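Local coordinates for TBC1 domain family member 22A (Homo sapiens, PDB 2QFZ), which probably acts as a GTPase-activating protein for Rab-family GTPases through its all-helical TBC domain, the part of the protein held in this crystal, at residues A[263-268]-A[321-326]. Residues are numbered along the deposited sequence; the frame is centred on the assembly and turned at random.
Sequences TIRLWD and DISLLL
Leu-266 lays its CD1 methyl across Ile-322 and Leu-326, one helical turn apart on the facing helix, where helices 260-270 and 319-335 of the all-helical TBC fold pack side by side. The two run in broadly the same direction, with local axes crossing at -38° and 10.0 Å apart. Leu-266 CD1 sits 3.8 Å from Ile-322 CG2, the two side chains meeting nearly at right angles. The Leu-266 and Leu-326 side chains cross obliquely, with Leu-266 CD1 4.0 Å from Leu-326 CD2. Leu-325 and Leu-326 also rest on Val-284 of helix 276-291, so a third helix adds to this apolar cluster.

Arg-265 flanks the leucine. Its CG is anti to the backbone N (chi1 176°), and the aliphatic stem slides past Ile-322 in the opposite direction. Arg-265 CG lies 3.7 Å from Ile-322 CG2. A bend at chi2 (53°) then carries the guanidinium on toward Leu-326. NH1 hydrogen-bonds Thr-269 OG1, one turn further along its own helix, while Ser-323 OG hydrogen-bonds Asp-319 O; no hydrogen bond joins the two segments. Held this way, the guanidinium lies obliquely against a methyl, with Arg-265 NH1 3.5 Å from Leu-326 CD1.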
loop_
_atom_site.group_PDB
_atom_site.type_symbol
_atom_site.label_atom_id
_atom_site.label_comp_id
_atom_site.label_asym_id
_atom_site.label_seq_id
_atom_site.Cartn_x
_atom_site.Cartn_y
_atom_site.Cartn_z
ATOM N N THR A 263 -2.405 -2.058 -7.121
ATOM C CA THR A 263 -1.911 -1.896 -5.731
ATOM C C THR A 263 -2.957 -2.579 -4.782
ATOM O O THR A 263 -2.605 -3.287 -3.848
ATOM C CB THR A 263 -1.727 -0.399 -5.380
ATOM O OG1 THR A 263 -0.649 0.183 -6.154
ATOM C CG2 THR A 263 -1.475 -0.161 -3.827
ATOM N N ILE A 264 -4.241 -2.410 -5.082
ATOM C CA ILE A 264 -5.292 -2.979 -4.235
ATOM C C ILE A 264 -5.153 -4.495 -4.218
ATOM O O ILE A 264 -5.144 -5.117 -3.173
ATOM C CB ILE A 264 -6.735 -2.474 -4.665
ATOM C CG1 ILE A 264 -6.870 -1.033 -4.268
ATOM C CG2 ILE A 264 -7.842 -3.379 -4.053
ATOM C CD1 ILE A 264 -8.093 -0.251 -4.857
ATOM N N ARG A 265 -4.969 -5.105 -5.386
ATOM C CA ARG A 265 -4.780 -6.532 -5.445
ATOM C C ARG A 265 -3.517 -7.061 -4.695
ATOM O O ARG A 265 -3.571 -8.035 -3.907
ATOM C CB ARG A 265 -4.810 -6.972 -6.907
ATOM C CG ARG A 265 -4.544 -8.419 -7.149
ATOM C CD ARG A 265 -5.438 -9.383 -6.337
ATOM N NE ARG A 265 -4.935 -10.713 -6.528
ATOM C CZ ARG A 265 -4.027 -11.311 -5.774
ATOM N NH1 ARG A 265 -3.539 -10.749 -4.668
ATOM N NH2 ARG A 265 -3.616 -12.525 -6.117
ATOM N N LEU A 266 -2.397 -6.420 -4.979
ATOM C CA LEU A 266 -1.139 -6.602 -4.297
ATOM C C LEU A 266 -1.305 -6.543 -2.770
ATOM O O LEU A 266 -0.768 -7.410 -2.047
ATOM C CB LEU A 266 -0.173 -5.516 -4.777
ATOM C CG LEU A 266 1.338 -5.758 -4.931
ATOM C CD1 LEU A 266 1.682 -6.810 -5.973
ATOM C CD2 LEU A 266 2.065 -4.384 -5.269
ATOM N N TRP A 267 -2.080 -5.570 -2.269
ATOM C CA TRP A 267 -2.219 -5.427 -0.798
ATOM C C TRP A 267 -3.084 -6.528 -0.165
ATOM O O TRP A 267 -2.915 -6.770 1.027
ATOM C CB TRP A 267 -2.670 -4.011 -0.362
ATOM C CG TRP A 267 -1.621 -2.937 -0.548
ATOM C CD1 TRP A 267 -0.483 -3.003 -1.297
ATOM C CD2 TRP A 267 -1.653 -1.623 -0.003
ATOM N NE1 TRP A 267 0.202 -1.800 -1.237
ATOM C CE2 TRP A 267 -0.510 -0.946 -0.448
ATOM C CE3 TRP A 267 -2.530 -0.960 0.860
ATOM C CZ2 TRP A 267 -0.230 0.361 -0.072
ATOM C CZ3 TRP A 267 -2.249 0.339 1.218
ATOM C CH2 TRP A 267 -1.140 0.986 0.754
ATOM N N ASP A 268 -3.955 -7.220 -0.950
ATOM C CA ASP A 268 -4.657 -8.438 -0.491
ATOM C C ASP A 268 -3.615 -9.449 0.024
ATOM O O ASP A 268 -3.697 -9.988 1.137
ATOM C CB ASP A 268 -5.448 -9.133 -1.593
ATOM C CG ASP A 268 -6.682 -8.398 -2.033
ATOM O OD1 ASP A 268 -7.129 -7.402 -1.425
ATOM O OD2 ASP A 268 -7.220 -8.832 -3.072
ATOM N N ASP A 321 -1.509 -10.107 -14.365
ATOM C CA ASP A 321 -0.118 -9.625 -14.276
ATOM C C ASP A 321 0.339 -9.595 -12.818
ATOM O O ASP A 321 1.416 -10.039 -12.488
ATOM C CB ASP A 321 -0.002 -8.253 -14.919
ATOM C CG ASP A 321 -0.214 -8.289 -16.435
ATOM O OD1 ASP A 321 0.575 -8.946 -17.138
ATOM O OD2 ASP A 321 -1.132 -7.623 -16.924
ATOM N N ILE A 322 -0.515 -9.111 -11.939
ATOM C CA ILE A 322 -0.217 -9.120 -10.509
ATOM C C ILE A 322 -0.087 -10.503 -9.882
ATOM O O ILE A 322 0.828 -10.713 -9.078
ATOM C CB ILE A 322 -1.244 -8.267 -9.732
ATOM C CG1 ILE A 322 -1.109 -6.814 -10.164
ATOM C CG2 ILE A 322 -1.008 -8.368 -8.203
ATOM C CD1 ILE A 322 0.330 -6.194 -9.853
ATOM N N SER A 323 -0.982 -11.435 -10.241
ATOM C CA SER A 323 -0.913 -12.831 -9.782
ATOM C C SER A 323 0.391 -13.483 -10.193
ATOM O O SER A 323 1.001 -14.210 -9.410
ATOM C CB SER A 323 -2.072 -13.694 -10.355
ATOM O OG SER A 323 -3.317 -13.029 -10.218
ATOM N N LEU A 324 0.814 -13.237 -11.426
ATOM C CA LEU A 324 2.125 -13.716 -11.884
ATOM C C LEU A 324 3.270 -13.099 -11.088
ATOM O O LEU A 324 4.134 -13.819 -10.594
ATOM C CB LEU A 324 2.302 -13.434 -13.374
ATOM C CG LEU A 324 1.427 -14.304 -14.287
ATOM N N LEU A 325 3.261 -11.773 -10.921
ATOM C CA LEU A 325 4.291 -11.104 -10.130
ATOM C C LEU A 325 4.391 -11.704 -8.710
ATOM O O LEU A 325 5.497 -11.995 -8.181
ATOM C CB LEU A 325 4.015 -9.592 -10.090
ATOM C CG LEU A 325 5.048 -8.667 -9.453
ATOM C CD1 LEU A 325 6.373 -8.749 -10.267
ATOM C CD2 LEU A 325 4.514 -7.234 -9.354
ATOM N N LEU A 326 3.246 -11.945 -8.090
ATOM C CA LEU A 326 3.252 -12.493 -6.735
ATOM C C LEU A 326 3.748 -13.943 -6.692
ATOM O O LEU A 326 4.411 -14.354 -5.709
ATOM C CB LEU A 326 1.864 -12.370 -6.095
ATOM C CG LEU A 326 1.403 -10.972 -5.693
ATOM C CD1 LEU A 326 -0.166 -10.916 -5.377
ATOM C CD2 LEU A 326 2.214 -10.463 -4.508
#